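Local coordinates for putative NADP oxidoreductase BF3122 (Bacteroides fragilis, PDB 3D1L) that probably binds NADP and catalyses hydride transfer to or from a substrate that the structure alone does not identify, at the interface of chains A and B. Sequence-based numbering; all coordinates share one arbitrary frame. Chains: chain A/B, Putative NADP oxidoreductase BF3122.

Contact 1: the interface of chains A and B. Residues chain A 169-170, 173, 176-177; chain B 195-196, 199, 201, 244.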
# COMPACT_ATOMS: atom_id res chain seq x y z
N GLU A 169 19.43 13.50 4.47
CA GLU A 169 18.08 14.08 4.55
C GLU A 169 17.05 13.26 3.78
O GLU A 169 15.95 12.99 4.28
CB GLU A 169 18.11 15.52 4.01
CG GLU A 169 17.04 16.44 4.56
CD GLU A 169 17.14 16.65 6.06
OE1 GLU A 169 18.29 16.70 6.58
OE2 GLU A 169 16.06 16.77 6.70
N GLN A 170 17.42 12.86 2.57
CA GLN A 170 16.65 11.93 1.76
C GLN A 170 16.55 10.56 2.41
O GLN A 170 15.52 9.91 2.33
CB GLN A 170 17.26 11.79 0.36
CG GLN A 170 17.09 13.02 -0.49
CD GLN A 170 17.87 12.94 -1.79
OE1 GLN A 170 19.10 13.04 -1.80
NE2 GLN A 170 17.16 12.78 -2.90
N SER A 173 14.01 10.69 5.13
CA SER A 173 12.67 10.69 4.56
C SER A 173 12.14 9.27 4.26
O SER A 173 10.93 9.03 4.37
CB SER A 173 12.57 11.61 3.34
OG SER A 173 12.98 10.96 2.15
N LEU A 176 10.89 8.00 7.56
CA LEU A 176 9.67 8.73 7.87
C LEU A 176 8.52 8.17 7.04
O LEU A 176 7.39 8.02 7.53
CB LEU A 176 9.84 10.22 7.62
CG LEU A 176 8.62 11.13 7.82
CD1 LEU A 176 7.95 10.98 9.20
CD2 LEU A 176 8.97 12.57 7.55
N ALA A 177 8.82 7.84 5.78
CA ALA A 177 7.83 7.31 4.87
C ALA A 177 7.43 5.90 5.27
O ALA A 177 6.25 5.54 5.17
CB ALA A 177 8.35 7.37 3.43
N LEU B 195 5.64 12.76 0.42
CA LEU B 195 6.89 12.99 1.14
C LEU B 195 8.10 12.60 0.30
O LEU B 195 9.05 13.36 0.18
CB LEU B 195 6.87 12.23 2.46
CG LEU B 195 8.15 12.12 3.30
CD1 LEU B 195 8.52 13.44 3.97
CD2 LEU B 195 7.95 11.04 4.33
N LEU B 196 8.05 11.40 -0.27
CA LEU B 196 9.15 10.90 -1.10
C LEU B 196 9.40 11.81 -2.31
O LEU B 196 10.55 12.05 -2.66
CB LEU B 196 8.91 9.44 -1.51
CG LEU B 196 9.01 8.36 -0.41
CD1 LEU B 196 8.34 7.06 -0.80
CD2 LEU B 196 10.45 8.11 0.03
N TYR B 199 11.37 14.85 -1.63
CA TYR B 199 12.79 14.48 -1.54
C TYR B 199 13.28 13.73 -2.77
O TYR B 199 14.22 12.94 -2.69
CB TYR B 199 13.04 13.64 -0.30
CG TYR B 199 12.96 14.44 0.96
CD1 TYR B 199 14.09 15.10 1.46
CD2 TYR B 199 11.76 14.57 1.65
CE1 TYR B 199 14.02 15.86 2.62
CE2 TYR B 199 11.68 15.33 2.81
CZ TYR B 199 12.82 15.98 3.28
OH TYR B 199 12.75 16.73 4.44
N LEU B 201 12.44 11.19 -4.55
CA LEU B 201 12.51 9.74 -4.47
C LEU B 201 11.17 9.19 -4.93
O LEU B 201 10.12 9.80 -4.64
CB LEU B 201 12.83 9.28 -3.04
CG LEU B 201 14.27 9.49 -2.56
CD1 LEU B 201 14.36 9.26 -1.06
CD2 LEU B 201 15.25 8.60 -3.31
N MSE B 244 10.41 17.18 10.82
CA MSE B 244 10.39 17.04 9.36
C MSE B 244 9.10 17.49 8.68
O MSE B 244 9.13 17.96 7.54
CB MSE B 244 10.70 15.60 8.96
CG MSE B 244 12.15 15.39 8.68
SE MSE B 244 12.56 13.63 7.99
CE MSE B 244 13.03 12.80 9.68
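B:Tyr199 lays its ring against A:Ser173, near the start of the long helix 168-198 of chain A. The tyrosine hides 75 Å² of its surface, and A:Ser173 hides 58 Å². The methylene CB of A:Ser173 stands over one face of the ring, offset toward the rim, in a CH-pi contact. A:Ser173 CB lies 3.5 Å from B:Tyr199 CD2. The A:Ser173 hydroxyl sits between the backbone N and the carbonyl carbon (chi1 84°). From there A:Ser173 OG donates a hydrogen bond of 2.7 Å to the backbone A:Gln170 O of its own helix. A:Glu169 meets the ring with its aliphatic part, CG being anti to the backbone N (chi1 -154°). A:Glu169 CG comes within 3.6 Å of B:Tyr199 CE1. The carboxylate plane is turned 29° from the ring. A:Gln170 runs alongside B:Tyr199, pointing the other way, and its straight outer chain carries the amide to the tyrosine carbonyl. A:Gln170 NE2 donates a nearly straight hydrogen bond of 2.9 Å to the backbone B:Tyr199 O. The oxygen lies close to the amide plane, but the donor stands above the carbonyl plane. Further along, the side chains of A:Leu176 and B:Leu195 lie roughly perpendicular, with A:Leu176 CG 3.5 Å from B:Leu195 CD2. A:Leu176 CD2 lies 3.8 Å from CB of the selenomethionine B:Met244. The patch packs one long helix against its counterpart's end, helping hold together what may be the biological dimer.

Contact 2: the interface of chains A and B. Residues chain A 123, 125, 178, 181-182; chain B 206, 209-210, 213.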
# COMPACT_ATOMS: atom_id res chain seq x y z
N MSE A 123 18.33 -0.95 1.30
CA MSE A 123 17.24 -0.88 2.27
C MSE A 123 16.48 -2.19 2.21
O MSE A 123 15.83 -2.49 1.21
CB MSE A 123 16.32 0.32 1.99
CG MSE A 123 15.28 0.58 3.09
SE MSE A 123 13.85 1.77 2.53
CE MSE A 123 13.44 2.51 4.30
N THR A 125 13.87 -5.33 3.62
CA THR A 125 12.58 -5.62 4.24
C THR A 125 12.62 -6.49 5.52
O THR A 125 11.86 -6.25 6.46
CB THR A 125 11.65 -6.27 3.18
OG1 THR A 125 11.85 -5.62 1.91
CG2 THR A 125 10.18 -6.18 3.58
N ALA A 178 8.39 5.11 5.74
CA ALA A 178 8.11 3.76 6.28
C ALA A 178 7.13 3.78 7.46
O ALA A 178 6.31 2.86 7.62
CB ALA A 178 9.41 3.05 6.69
N THR A 181 3.83 4.14 5.84
CA THR A 181 3.60 2.96 5.03
C THR A 181 3.44 1.63 5.80
O THR A 181 2.72 0.75 5.33
CB THR A 181 4.72 2.83 3.98
OG1 THR A 181 4.57 3.90 3.04
CG2 THR A 181 4.59 1.56 3.21
N CYS A 182 4.13 1.48 6.93
CA CYS A 182 4.01 0.26 7.75
C CYS A 182 3.31 0.46 9.05
O CYS A 182 2.47 -0.36 9.42
CB CYS A 182 5.38 -0.33 8.10
SG CYS A 182 6.44 -0.60 6.67
N MSE B 206 8.61 1.85 -1.61
CA MSE B 206 7.77 1.50 -0.48
C MSE B 206 7.08 0.16 -0.69
O MSE B 206 6.67 -0.47 0.28
CB MSE B 206 6.72 2.60 -0.26
CG MSE B 206 7.25 3.90 0.35
SE MSE B 206 7.95 3.78 2.17
CE MSE B 206 9.79 4.08 1.72
N LEU B 209 7.71 -2.97 1.46
CA LEU B 209 7.24 -2.76 2.83
C LEU B 209 5.72 -2.80 2.93
O LEU B 209 5.16 -3.31 3.91
CB LEU B 209 7.79 -1.43 3.38
CG LEU B 209 9.33 -1.27 3.34
CD1 LEU B 209 9.76 0.10 3.85
CD2 LEU B 209 10.00 -2.34 4.15
N ILE B 210 5.07 -2.26 1.91
CA ILE B 210 3.60 -2.30 1.77
C ILE B 210 3.11 -3.75 1.71
O ILE B 210 2.13 -4.12 2.39
CB ILE B 210 3.14 -1.49 0.51
CG1 ILE B 210 3.25 0.01 0.80
CG2 ILE B 210 1.70 -1.88 0.08
CD1 ILE B 210 2.94 0.90 -0.36
N THR B 213 3.72 -5.56 5.14
CA THR B 213 2.76 -5.07 6.15
C THR B 213 1.40 -5.74 5.98
O THR B 213 0.78 -6.14 6.96
CB THR B 213 2.65 -3.54 6.08
OG1 THR B 213 3.96 -2.99 6.28
CG2 THR B 213 1.71 -2.98 7.12
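Helix 168-198 of chain A, within the DUF2520 family region, packs here against the 3-10 helix 203-206 and helix 207-219 of chain B. A:Thr125, A:Ala178 and A:Cys182 also line a pocket for 2-mercapto-propion aldehyde, and B:Leu209 belongs to another such pocket. The compound may come from purification or crystallisation. A:Thr181 hides 47 Å² and B:Leu209 hides 43 Å². A:Thr181 meets the selenomethionine B:Met206 at a slant, and bends in the B:Met206 chain bring its selenium against the threonine. The hydroxyl A:Thr181 OG1 comes within 3.5 Å of B:Met206 SE, and A:Thr181 CB lies 3.8 Å from B:Met206 SE. The methyl CG2 of A:Thr181 points at B:Ile210, but this approach is modelled too close to be weighed. B:Leu209 spreads its branches over different partners. B:Leu209 CB touches A:Cys182 SG at 3.7 Å. B:Leu209 CD2 passes A:Thr125 and lies 3.9 Å from the methyl A:Thr125 CG2. B:Leu209 CD1 points toward A:Ala178, 4.1 Å from A:Ala178 CB. The A:Cys182 sulfur is anti to the carbonyl carbon (chi1 -52°), which puts it between B:Leu209 and B:Thr213. A:Cys182 SG is 3.5 Å from B:Thr213 OG1. The hydroxyl B:Thr213 OG1 donates a hydrogen bond of 2.7 Å to B:Leu209 O, one turn earlier in its helix. This ties the polar end of B:Thr213 to its own backbone, while its methyl CG2 faces the backbone of A:Cys182.

Contact 1 and contact 2 lie about 13 Å apart, measured between the centres of their C-alpha atoms. Both use helix 168-198 of chain A, contact 1 near its start and contact 2 further along. That helix is lined by the end of the partner's equivalent helix, the 3-10 helix 203-206 and helix 207-219. Helix 235-244 of chain B is added in contact 1, and a chain A loop at A:Thr125 in contact 2. The interface is two-fold symmetric, so each contact recurs with the chains exchanged. The two patches are mainly apolar, consistent with a dimer, though the structure alone does not show that it is the biological form.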